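Local atomic coordinates of DUF115 domain-containing protein (Magnetospirillum magneticum AMB-1, PDB entry 5MU5), a protein that probably transfers nonulosonic acid-type sugars to flagellin as a Maf glycosyltransferase, a step involved in formation of the bacterial flagellum. Residues 262-266 with 383-387; 316-322 with 342-348; 324-330 with 352-357; 376-380 with 540-546. All coordinates share one frame; numbering follows the deposited sequence.

Contact 1: residues 262-266 with 383-387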
# COMPACT_ATOMS: atom_id res chain seq x y z
N SER A 262 -17.85 7.63 -21.60
CA SER A 262 -17.49 6.28 -21.96
C SER A 262 -16.50 5.72 -20.95
O SER A 262 -16.02 6.44 -20.08
CB SER A 262 -16.90 6.25 -23.35
OG SER A 262 -17.82 6.73 -24.32
N ILE A 263 -16.23 4.42 -21.07
CA ILE A 263 -15.42 3.68 -20.14
C ILE A 263 -14.27 3.06 -20.89
O ILE A 263 -14.48 2.45 -21.93
CB ILE A 263 -16.21 2.51 -19.52
CG1 ILE A 263 -17.48 3.01 -18.84
CG2 ILE A 263 -15.35 1.79 -18.50
CD1 ILE A 263 -17.22 4.06 -17.77
N LEU A 264 -13.07 3.20 -20.35
CA LEU A 264 -11.87 2.64 -20.96
C LEU A 264 -11.83 1.11 -20.86
O LEU A 264 -12.18 0.52 -19.84
CB LEU A 264 -10.64 3.24 -20.31
CG LEU A 264 -9.30 2.86 -20.94
CD1 LEU A 264 -8.26 3.96 -20.72
CD2 LEU A 264 -8.78 1.55 -20.37
N GLN A 265 -11.34 0.48 -21.93
CA GLN A 265 -11.27 -0.98 -22.05
C GLN A 265 -9.90 -1.37 -22.60
O GLN A 265 -9.34 -0.65 -23.41
CB GLN A 265 -12.39 -1.43 -22.97
CG GLN A 265 -12.73 -2.88 -22.92
CD GLN A 265 -14.11 -3.15 -23.50
OE1 GLN A 265 -14.82 -4.04 -23.05
NE2 GLN A 265 -14.52 -2.36 -24.47
N HIS A 266 -9.33 -2.47 -22.11
CA HIS A 266 -8.05 -2.97 -22.59
C HIS A 266 -8.26 -3.58 -23.94
O HIS A 266 -9.26 -4.21 -24.18
CB HIS A 266 -7.48 -4.02 -21.64
CG HIS A 266 -6.92 -3.43 -20.39
ND1 HIS A 266 -5.56 -3.37 -20.14
CD2 HIS A 266 -7.52 -2.84 -19.33
CE1 HIS A 266 -5.36 -2.78 -18.97
NE2 HIS A 266 -6.53 -2.44 -18.47
N GLU A 383 -11.45 -5.41 -16.15
CA GLU A 383 -11.07 -5.00 -17.52
C GLU A 383 -11.24 -3.50 -17.83
O GLU A 383 -10.80 -3.03 -18.88
CB GLU A 383 -11.81 -5.84 -18.59
CG GLU A 383 -13.32 -5.66 -18.70
CD GLU A 383 -14.11 -6.66 -17.88
OE1 GLU A 383 -13.86 -6.81 -16.65
OE2 GLU A 383 -15.02 -7.29 -18.47
N TYR A 384 -11.87 -2.74 -16.93
CA TYR A 384 -12.06 -1.30 -17.13
C TYR A 384 -11.18 -0.46 -16.19
O TYR A 384 -11.40 0.74 -16.04
CB TYR A 384 -13.54 -0.93 -16.96
CG TYR A 384 -14.48 -1.77 -17.79
CD1 TYR A 384 -14.65 -1.54 -19.15
CD2 TYR A 384 -15.24 -2.79 -17.20
CE1 TYR A 384 -15.53 -2.31 -19.91
CE2 TYR A 384 -16.11 -3.56 -17.95
CZ TYR A 384 -16.24 -3.33 -19.29
OH TYR A 384 -17.08 -4.08 -20.02
N SER A 385 -10.20 -1.10 -15.55
CA SER A 385 -9.27 -0.38 -14.69
C SER A 385 -7.89 -0.43 -15.30
O SER A 385 -7.66 -1.12 -16.30
CB SER A 385 -9.22 -0.97 -13.27
OG SER A 385 -8.98 -2.35 -13.32
N LEU A 386 -6.99 0.34 -14.71
CA LEU A 386 -5.60 0.36 -15.08
C LEU A 386 -4.75 0.05 -13.85
O LEU A 386 -5.13 0.37 -12.73
CB LEU A 386 -5.22 1.74 -15.62
CG LEU A 386 -5.94 2.18 -16.88
CD1 LEU A 386 -5.58 3.62 -17.17
CD2 LEU A 386 -5.62 1.29 -18.07
N ASP A 387 -3.64 -0.63 -14.11
CA ASP A 387 -2.58 -0.85 -13.15
C ASP A 387 -1.53 0.23 -13.37
O ASP A 387 -1.35 0.70 -14.51
CB ASP A 387 -1.89 -2.19 -13.40
CG ASP A 387 -2.78 -3.37 -13.09
OD1 ASP A 387 -3.69 -3.23 -12.24
OD2 ASP A 387 -2.56 -4.45 -13.70

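Contact 2: residues 316-322 with 342-348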
# COMPACT_ATOMS: atom_id res chain seq x y z
N GLN A 316 -2.28 20.09 -30.84
CA GLN A 316 -3.56 19.58 -30.36
C GLN A 316 -3.40 18.21 -29.68
O GLN A 316 -3.11 17.23 -30.33
CB GLN A 316 -4.53 19.47 -31.54
CG GLN A 316 -5.88 18.83 -31.22
CD GLN A 316 -6.69 19.63 -30.21
OE1 GLN A 316 -6.91 20.83 -30.37
NE2 GLN A 316 -7.16 18.95 -29.16
N PRO A 317 -3.59 18.13 -28.36
CA PRO A 317 -3.65 16.80 -27.76
C PRO A 317 -4.82 15.99 -28.32
O PRO A 317 -5.88 16.54 -28.56
CB PRO A 317 -3.92 17.07 -26.28
CG PRO A 317 -3.62 18.49 -26.06
CD PRO A 317 -3.71 19.20 -27.36
N ASP A 318 -4.61 14.70 -28.52
CA ASP A 318 -5.68 13.80 -28.90
C ASP A 318 -6.37 13.36 -27.62
O ASP A 318 -7.59 13.27 -27.54
CB ASP A 318 -5.11 12.63 -29.67
CG ASP A 318 -4.49 13.07 -31.03
OD1 ASP A 318 -5.29 13.42 -31.93
OD2 ASP A 318 -3.24 13.05 -31.19
N PHE A 319 -5.56 13.11 -26.59
CA PHE A 319 -6.07 12.76 -25.28
C PHE A 319 -5.47 13.64 -24.23
O PHE A 319 -4.29 13.98 -24.32
CB PHE A 319 -5.82 11.29 -24.96
CG PHE A 319 -6.51 10.37 -25.91
CD1 PHE A 319 -7.89 10.24 -25.89
CD2 PHE A 319 -5.79 9.65 -26.85
CE1 PHE A 319 -8.54 9.40 -26.77
CE2 PHE A 319 -6.43 8.81 -27.74
CZ PHE A 319 -7.82 8.69 -27.70
N GLN A 320 -6.30 14.03 -23.26
CA GLN A 320 -5.85 14.77 -22.09
C GLN A 320 -6.09 13.87 -20.87
O GLN A 320 -7.19 13.37 -20.65
CB GLN A 320 -6.62 16.10 -21.96
CG GLN A 320 -6.39 16.85 -20.65
CD GLN A 320 -4.98 17.40 -20.52
OE1 GLN A 320 -4.38 17.83 -21.51
NE2 GLN A 320 -4.45 17.40 -19.31
N MET A 321 -5.03 13.66 -20.09
CA MET A 321 -5.10 12.75 -18.95
C MET A 321 -5.24 13.51 -17.65
O MET A 321 -4.62 14.58 -17.46
CB MET A 321 -3.86 11.88 -18.86
CG MET A 321 -3.45 11.20 -20.14
SD MET A 321 -4.60 9.98 -20.76
CE MET A 321 -4.78 8.96 -19.28
N LEU A 322 -6.08 12.96 -16.77
CA LEU A 322 -6.23 13.50 -15.44
C LEU A 322 -6.33 12.35 -14.45
O LEU A 322 -7.18 11.46 -14.63
CB LEU A 322 -7.46 14.38 -15.34
CG LEU A 322 -7.58 15.18 -14.05
CD1 LEU A 322 -6.43 16.16 -13.89
CD2 LEU A 322 -8.93 15.90 -14.01
N PHE A 342 -9.59 23.47 -25.53
CA PHE A 342 -9.06 22.11 -25.69
C PHE A 342 -9.39 21.48 -27.02
O PHE A 342 -8.98 20.35 -27.30
CB PHE A 342 -9.51 21.21 -24.54
CG PHE A 342 -8.62 21.29 -23.35
CD1 PHE A 342 -7.43 20.56 -23.32
CD2 PHE A 342 -8.95 22.08 -22.26
CE1 PHE A 342 -6.59 20.63 -22.22
CE2 PHE A 342 -8.11 22.16 -21.16
CZ PHE A 342 -6.93 21.44 -21.14
N GLY A 343 -10.13 22.19 -27.86
CA GLY A 343 -10.45 21.71 -29.20
C GLY A 343 -11.18 20.38 -29.19
O GLY A 343 -12.16 20.21 -28.47
N SER A 344 -10.68 19.43 -29.97
CA SER A 344 -11.29 18.11 -30.09
C SER A 344 -10.72 17.05 -29.12
O SER A 344 -10.98 15.87 -29.29
CB SER A 344 -11.07 17.61 -31.51
OG SER A 344 -9.68 17.50 -31.73
N ALA A 345 -9.93 17.46 -28.13
CA ALA A 345 -9.31 16.51 -27.20
C ALA A 345 -10.33 15.73 -26.39
O ALA A 345 -11.30 16.29 -25.92
CB ALA A 345 -8.34 17.23 -26.26
N THR A 346 -10.12 14.43 -26.25
CA THR A 346 -10.92 13.59 -25.36
C THR A 346 -10.19 13.55 -24.03
O THR A 346 -8.96 13.44 -23.99
CB THR A 346 -11.05 12.17 -25.94
OG1 THR A 346 -11.92 12.23 -27.06
CG2 THR A 346 -11.63 11.17 -24.94
N LEU A 347 -10.93 13.66 -22.94
CA LEU A 347 -10.37 13.56 -21.60
C LEU A 347 -10.43 12.10 -21.15
O LEU A 347 -11.49 11.48 -21.21
CB LEU A 347 -11.15 14.46 -20.65
CG LEU A 347 -10.85 14.55 -19.14
CD1 LEU A 347 -11.28 13.29 -18.43
CD2 LEU A 347 -9.40 14.85 -18.84
N ILE A 348 -9.30 11.54 -20.73
CA ILE A 348 -9.29 10.21 -20.12
C ILE A 348 -8.92 10.46 -18.68
O ILE A 348 -7.82 10.91 -18.40
CB ILE A 348 -8.26 9.25 -20.72
CG1 ILE A 348 -8.56 9.02 -22.20
CG2 ILE A 348 -8.26 7.93 -19.93
CD1 ILE A 348 -7.56 8.11 -22.88

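Contact 3: residues 324-330 with 352-357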
# COMPACT_ATOMS: atom_id res chain seq x y z
N GLU A 324 -5.73 13.02 -10.63
CA GLU A 324 -6.14 13.55 -9.33
C GLU A 324 -7.59 13.93 -9.19
O GLU A 324 -8.21 14.51 -10.09
CB GLU A 324 -5.35 14.82 -8.98
CG GLU A 324 -3.85 14.68 -8.81
CD GLU A 324 -3.24 15.97 -8.23
OE1 GLU A 324 -3.53 16.29 -7.05
OE2 GLU A 324 -2.47 16.67 -8.94
N ASN A 325 -8.12 13.63 -8.01
CA ASN A 325 -9.40 14.12 -7.57
C ASN A 325 -9.20 15.56 -7.06
O ASN A 325 -8.09 15.97 -6.81
CB ASN A 325 -9.92 13.22 -6.42
CG ASN A 325 -11.02 13.89 -5.61
OD1 ASN A 325 -10.75 14.48 -4.54
ND2 ASN A 325 -12.26 13.86 -6.13
N GLY A 326 -10.27 16.32 -6.90
CA GLY A 326 -10.13 17.62 -6.25
C GLY A 326 -10.33 18.85 -7.10
O GLY A 326 -10.14 18.85 -8.31
N ALA A 327 -10.70 19.93 -6.43
CA ALA A 327 -11.02 21.16 -7.11
C ALA A 327 -9.79 21.83 -7.71
O ALA A 327 -9.88 22.45 -8.78
CB ALA A 327 -11.73 22.10 -6.14
N ALA A 328 -8.63 21.68 -7.07
CA ALA A 328 -7.40 22.33 -7.54
C ALA A 328 -6.95 21.84 -8.93
O ALA A 328 -6.71 22.66 -9.81
CB ALA A 328 -6.28 22.23 -6.50
N PRO A 329 -6.81 20.50 -9.13
CA PRO A 329 -6.55 20.00 -10.48
C PRO A 329 -7.59 20.48 -11.50
O PRO A 329 -7.24 20.83 -12.63
CB PRO A 329 -6.63 18.49 -10.32
CG PRO A 329 -6.32 18.23 -8.89
CD PRO A 329 -6.89 19.40 -8.14
N TYR A 330 -8.86 20.52 -11.10
CA TYR A 330 -9.88 21.04 -11.99
C TYR A 330 -9.63 22.51 -12.34
O TYR A 330 -9.71 22.90 -13.51
CB TYR A 330 -11.29 20.87 -11.41
CG TYR A 330 -12.30 21.80 -12.04
CD1 TYR A 330 -12.78 21.56 -13.33
CD2 TYR A 330 -12.77 22.92 -11.37
CE1 TYR A 330 -13.71 22.40 -13.92
CE2 TYR A 330 -13.69 23.79 -11.96
CZ TYR A 330 -14.16 23.52 -13.23
OH TYR A 330 -15.08 24.34 -13.84
N THR A 352 -12.76 9.14 -10.30
CA THR A 352 -12.84 10.04 -9.17
C THR A 352 -12.39 11.47 -9.46
O THR A 352 -12.26 12.24 -8.54
CB THR A 352 -11.99 9.52 -8.02
OG1 THR A 352 -10.64 9.46 -8.45
CG2 THR A 352 -12.47 8.12 -7.56
N VAL A 353 -12.15 11.83 -10.72
CA VAL A 353 -11.80 13.22 -10.99
C VAL A 353 -12.99 14.14 -10.70
O VAL A 353 -14.15 13.69 -10.66
CB VAL A 353 -11.30 13.46 -12.43
CG1 VAL A 353 -10.07 12.60 -12.69
CG2 VAL A 353 -12.40 13.23 -13.48
N ASP A 354 -12.71 15.42 -10.49
CA ASP A 354 -13.78 16.37 -10.19
C ASP A 354 -14.90 16.29 -11.25
O ASP A 354 -14.62 16.37 -12.43
CB ASP A 354 -13.22 17.79 -10.08
CG ASP A 354 -14.21 18.77 -9.42
OD1 ASP A 354 -15.17 19.21 -10.10
OD2 ASP A 354 -13.99 19.12 -8.23
N PRO A 355 -16.16 16.16 -10.84
CA PRO A 355 -17.26 16.08 -11.83
C PRO A 355 -17.33 17.23 -12.82
O PRO A 355 -17.84 17.04 -13.92
CB PRO A 355 -18.52 16.10 -10.97
CG PRO A 355 -18.09 15.60 -9.65
CD PRO A 355 -16.66 16.03 -9.46
N ARG A 356 -16.83 18.40 -12.44
CA ARG A 356 -16.85 19.59 -13.32
C ARG A 356 -15.85 19.51 -14.47
O ARG A 356 -15.88 20.34 -15.37
CB ARG A 356 -16.56 20.86 -12.51
CG ARG A 356 -17.62 21.18 -11.47
CD ARG A 356 -17.15 22.27 -10.55
NE ARG A 356 -16.11 21.80 -9.65
CZ ARG A 356 -15.59 22.52 -8.66
NH1 ARG A 356 -15.98 23.76 -8.44
NH2 ARG A 356 -14.67 22.00 -7.88
N VAL A 357 -14.96 18.52 -14.42
CA VAL A 357 -13.98 18.34 -15.49
C VAL A 357 -14.68 18.03 -16.80
O VAL A 357 -14.21 18.44 -17.86
CB VAL A 357 -12.97 17.22 -15.14
CG1 VAL A 357 -12.05 16.93 -16.31
CG2 VAL A 357 -12.13 17.60 -13.94
O HOH W 1 -10.13 16.51 -10.25
O HOH W 2 -13.35 16.72 -6.56

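Contact 4: residues 376-380 with 540-546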
# COMPACT_ATOMS: atom_id res chain seq x y z
N ALA A 376 -15.00 -0.37 -5.62
CA ALA A 376 -15.86 -1.45 -5.20
C ALA A 376 -17.30 -1.15 -5.54
O ALA A 376 -18.06 -2.04 -5.87
CB ALA A 376 -15.70 -1.68 -3.70
N LEU A 377 -17.70 0.10 -5.45
CA LEU A 377 -19.10 0.42 -5.63
C LEU A 377 -19.45 0.52 -7.13
O LEU A 377 -20.44 -0.08 -7.58
CB LEU A 377 -19.43 1.70 -4.87
CG LEU A 377 -20.88 1.86 -4.41
CD1 LEU A 377 -21.02 3.12 -3.56
CD2 LEU A 377 -21.82 1.93 -5.61
N PHE A 378 -18.61 1.21 -7.89
CA PHE A 378 -18.93 1.58 -9.28
C PHE A 378 -18.23 0.85 -10.42
O PHE A 378 -18.68 0.95 -11.57
CB PHE A 378 -18.69 3.09 -9.46
CG PHE A 378 -19.70 3.94 -8.77
CD1 PHE A 378 -21.02 3.94 -9.18
CD2 PHE A 378 -19.33 4.78 -7.73
CE1 PHE A 378 -21.96 4.74 -8.56
CE2 PHE A 378 -20.27 5.58 -7.10
CZ PHE A 378 -21.59 5.55 -7.51
N SER A 379 -17.13 0.16 -10.16
CA SER A 379 -16.44 -0.56 -11.24
C SER A 379 -17.31 -1.66 -11.79
O SER A 379 -17.87 -2.43 -11.02
CB SER A 379 -15.15 -1.19 -10.76
OG SER A 379 -14.48 -1.82 -11.83
N PRO A 380 -17.44 -1.73 -13.12
CA PRO A 380 -18.14 -2.84 -13.71
C PRO A 380 -17.22 -4.03 -13.97
O PRO A 380 -17.65 -4.99 -14.56
CB PRO A 380 -18.69 -2.26 -15.02
CG PRO A 380 -17.75 -1.17 -15.38
CD PRO A 380 -17.06 -0.72 -14.11
N ARG A 540 -24.92 -0.50 -10.74
CA ARG A 540 -23.96 -0.42 -9.64
C ARG A 540 -24.58 0.12 -8.34
O ARG A 540 -24.52 -0.53 -7.31
CB ARG A 540 -22.74 0.42 -10.04
CG ARG A 540 -21.94 -0.08 -11.25
CD ARG A 540 -21.18 -1.37 -10.97
NE ARG A 540 -22.08 -2.52 -10.92
CZ ARG A 540 -21.75 -3.73 -10.47
NH1 ARG A 540 -20.53 -3.99 -10.03
NH2 ARG A 540 -22.68 -4.69 -10.47
N TRP A 541 -25.19 1.30 -8.39
CA TRP A 541 -25.74 1.95 -7.18
C TRP A 541 -26.85 1.21 -6.42
O TRP A 541 -26.80 1.11 -5.20
CB TRP A 541 -26.26 3.33 -7.53
CG TRP A 541 -26.62 4.15 -6.36
CD1 TRP A 541 -27.87 4.53 -5.97
CD2 TRP A 541 -25.72 4.73 -5.41
NE1 TRP A 541 -27.81 5.31 -4.84
CE2 TRP A 541 -26.50 5.45 -4.47
CE3 TRP A 541 -24.33 4.73 -5.27
CZ2 TRP A 541 -25.94 6.14 -3.41
CZ3 TRP A 541 -23.77 5.42 -4.22
CH2 TRP A 541 -24.58 6.12 -3.30
N ASP A 542 -27.83 0.69 -7.16
CA ASP A 542 -29.04 0.11 -6.56
C ASP A 542 -28.88 -1.31 -6.00
O ASP A 542 -29.82 -1.82 -5.40
CB ASP A 542 -30.19 0.06 -7.59
CG ASP A 542 -30.58 1.44 -8.11
OD1 ASP A 542 -30.35 2.44 -7.41
OD2 ASP A 542 -31.14 1.52 -9.23
N ARG A 543 -27.72 -1.94 -6.18
CA ARG A 543 -27.58 -3.35 -5.81
C ARG A 543 -27.37 -3.61 -4.31
O ARG A 543 -27.35 -4.77 -3.87
CB ARG A 543 -26.45 -3.99 -6.60
CG ARG A 543 -25.05 -3.66 -6.13
CD ARG A 543 -24.06 -4.28 -7.08
NE ARG A 543 -22.68 -4.32 -6.57
CZ ARG A 543 -21.83 -3.29 -6.57
NH1 ARG A 543 -22.19 -2.07 -6.96
NH2 ARG A 543 -20.61 -3.48 -6.14
N GLU A 544 -27.21 -2.54 -3.54
CA GLU A 544 -27.05 -2.66 -2.09
C GLU A 544 -27.39 -1.34 -1.39
O GLU A 544 -27.20 -0.26 -1.95
CB GLU A 544 -25.62 -3.06 -1.77
CG GLU A 544 -25.43 -3.57 -0.35
CD GLU A 544 -24.01 -4.04 -0.08
OE1 GLU A 544 -23.39 -4.66 -0.98
OE2 GLU A 544 -23.50 -3.78 1.03
N ASP A 545 -27.93 -1.45 -0.18
CA ASP A 545 -28.20 -0.28 0.66
C ASP A 545 -26.86 0.07 1.35
O ASP A 545 -26.50 -0.52 2.36
CB ASP A 545 -29.31 -0.58 1.67
CG ASP A 545 -29.70 0.64 2.49
OD1 ASP A 545 -28.95 1.65 2.47
OD2 ASP A 545 -30.75 0.61 3.16
N TRP A 546 -26.14 1.03 0.78
CA TRP A 546 -24.78 1.35 1.21
C TRP A 546 -24.69 1.87 2.65
O TRP A 546 -23.91 1.34 3.44
CB TRP A 546 -24.11 2.30 0.20
CG TRP A 546 -24.18 1.75 -1.23
CD1 TRP A 546 -24.91 2.26 -2.28
CD2 TRP A 546 -23.53 0.58 -1.73
NE1 TRP A 546 -24.73 1.47 -3.40
CE2 TRP A 546 -23.90 0.43 -3.09
CE3 TRP A 546 -22.67 -0.37 -1.16
CZ2 TRP A 546 -23.44 -0.62 -3.88
CZ3 TRP A 546 -22.21 -1.41 -1.95
CH2 TRP A 546 -22.59 -1.53 -3.29

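Contact 1: residues 262-266 with 383-387
Gln265 and Tyr384 mark the point where the two backbones pass closest, 5.0 Å between their CA atoms. The chain directions of 263-266 and 383-386 are 91° apart, so the segments cross rather than pair as strands. At the crossing the CA of Tyr384 sits 3.3 Å from the O of Leu264 in a CA-H...O contact, and the same carbonyl oxygen lies at the edge of the Tyr384 ring. The methyl CG2 of Ile263 packs against CD1 of that ring at 3.5 Å. It gets there because it stands anti to the backbone N, while CG1 leads off beside it. The amide of Gln265 runs alongside the ring in the same direction, its plane turned 34° from it. The polar ends go to other partners: Gln265 NE2 to Ser528 O and Tyr384 OH to Arg530. Strand 262-263 lies near one edge of the large mixed sheet to which the MptE-like region contributes most strands, between strands 363-367 and 530-531. The loop 383-387 crosses just past its C-terminal end. There His266 NE2 donates to Ser385 O at 2.8 Å. The oxygen lies in the ring plane and the bond enters nearly along the C=O axis, which fixes the tilt of the imidazole. Nearby, Leu264 CD2 meets Leu386 CD2 at 3.9 Å. Both leucines also pack on Tyr367 of strand 363-367.

Contact 2: residues 316-322 with 342-348
Ile348 and Gln320, with Gln316 at the far end, bury the most surface here. Strands 319-322 and 346-348 run parallel. Gln320 lies at the centre of their ladder: its N donates to Thr346 O and its O accepts from Ile348 N, both at 2.8 Å. Ile348 shares its sheet face with Phe319 and Met321 and packs against both. Its CD1 reaches Phe319 CD1 at 3.7 Å, and its CG2 meets the CE of Met321, whose chain bends back twice toward it. On the other face the Gln320 side chain crosses the edge of the Phe342 ring, with OE1 3.6 Å from CE1. Its amide is satisfied by Ser302 OG and Gly304 O. Gln316 joins the segments before the strands begin. Its chain bends at chi2 (63°), which brings NE2 to Phe342 O at 3.0 Å, with an almost straight N-H...O angle of 172°. NE2 also donates to Pro317 O at 2.8 Å. Ala345 N reaches the Phe342 oxygen from the opposite face, within the type II' turn 342-345. The two strands and helix 327-340 form a beta-alpha-beta unit. The helix covers the Gln320 face through Leu333, while strand 299-303 continues the sheet beyond 319-322.

Contact 3: residues 324-330 with 352-357
The N-terminus of helix 327-340 and the loop that follows strand 346-350 meet here, both at the C-terminal ends of parallel strands 319-322 and 346-350 of the mixed sheet. Tyr330 and Arg356 form the centre. Arg356 CB lies over one face of the phenol ring, 3.8 Å from its centroid, a CH-pi contact. The arginine chain then bends at chi3 (-72°), which brings the guanidinium across the ring, face toward face but offset. The two planes are only 18° apart, with Tyr330 CD2 and CE2 over the guanidinium face. Asp354 fixes this group side-on: Arg356 NE donates to Asp354 OD1 at 2.8 Å, and Arg356 NH2 to Asp354 OD2 at 3.0 Å. Asp354 OD1 also takes the backbone N of Arg356, which makes an Asx turn. A leucine in place of Arg356 would probably leave the Asp354 carboxylate without its charged mate and the Tyr330 ring without the flat group that faces it. At the other end Asn325 ND2 donates to Thr352 O at 2.9 Å, nearly in line with the carbonyl. Water 1 bridges the segments between these two sites. It accepts from Asp354 N at 2.8 Å and donates to the carbonyl oxygens of Glu324 and Gly326. Gly326 is the N-cap residue, and its phi of 112° would press a side chain against the preceding carbonyl. Helix 653-661 adjoins through Asp653, which accepts from Ala327 N. Helix 242-257 borders Asn325 and Pro355, and Leu322 of strand 319-322 packs on Val353 and Val357.

Contact 4: residues 376-380 with 540-546
Leu377 carries the tight part of the contact, packing against both Trp541 and Trp546. Its CG stands over one face of the Trp546 indole, 3.7 Å from the centroid of the six-membered ring. Its CD1 touches Trp541 CZ3 at 3.6 Å. Phe378 lies beside Trp541 with planes only 10° apart, but the rings are slid so far that they barely overlap. Trp546 NE1 donates to Trp541 O, which fixes the turn of the indole, and Trp546 CH2 lies over one face of the Arg543 guanidinium. An alanine in place of Trp546 would probably open a gap beside Leu377 and leave Trp541 O without the indole N-H. The more exposed side is polar. Arg543, extended from CG to NE, donates through NH1 to Leu377 O at 2.7 Å and through NH2 to Ala376 O at 2.9 Å. NH1 also donates to Arg540 O within its own segment. Arg540 NH1 adds a longer bond of 3.2 Å to Ser379 O. The Arg540 and Arg543 guanidinium groups lie face to face, the NH1 of each over the centre of the other. The arginines thus tie the C-terminal end of helix 373-378, in the MptE-like region, to the turn leading into helix 546-564 and the helical bundle.

How the contacts relate
Contacts 1, 2 and 3 all lie in the MptE-like region, while contact 4 joins that region to the helical bundle. Contacts 1 and 2 reach the same mixed sheet, with centres about 17 Å apart, and touch where Leu264 CD1 packs on Ile348 CG2 at 4.1 Å. Contacts 2 and 3 are closer, about 15 Å between centres. Leu347 CG meets Val357 CG1 at 3.9 Å, so sheet and loop share one apolar core. Segments 376-380 and 383-387 nearly follow each other, linking contacts 4 and 1. Contact 4 stays about 8 Å from contact 3 at the nearest atoms. A sulfate near Glu324 and an ethanediol near Arg540 probably come from the crystallisation liquor; neither establishes an active site.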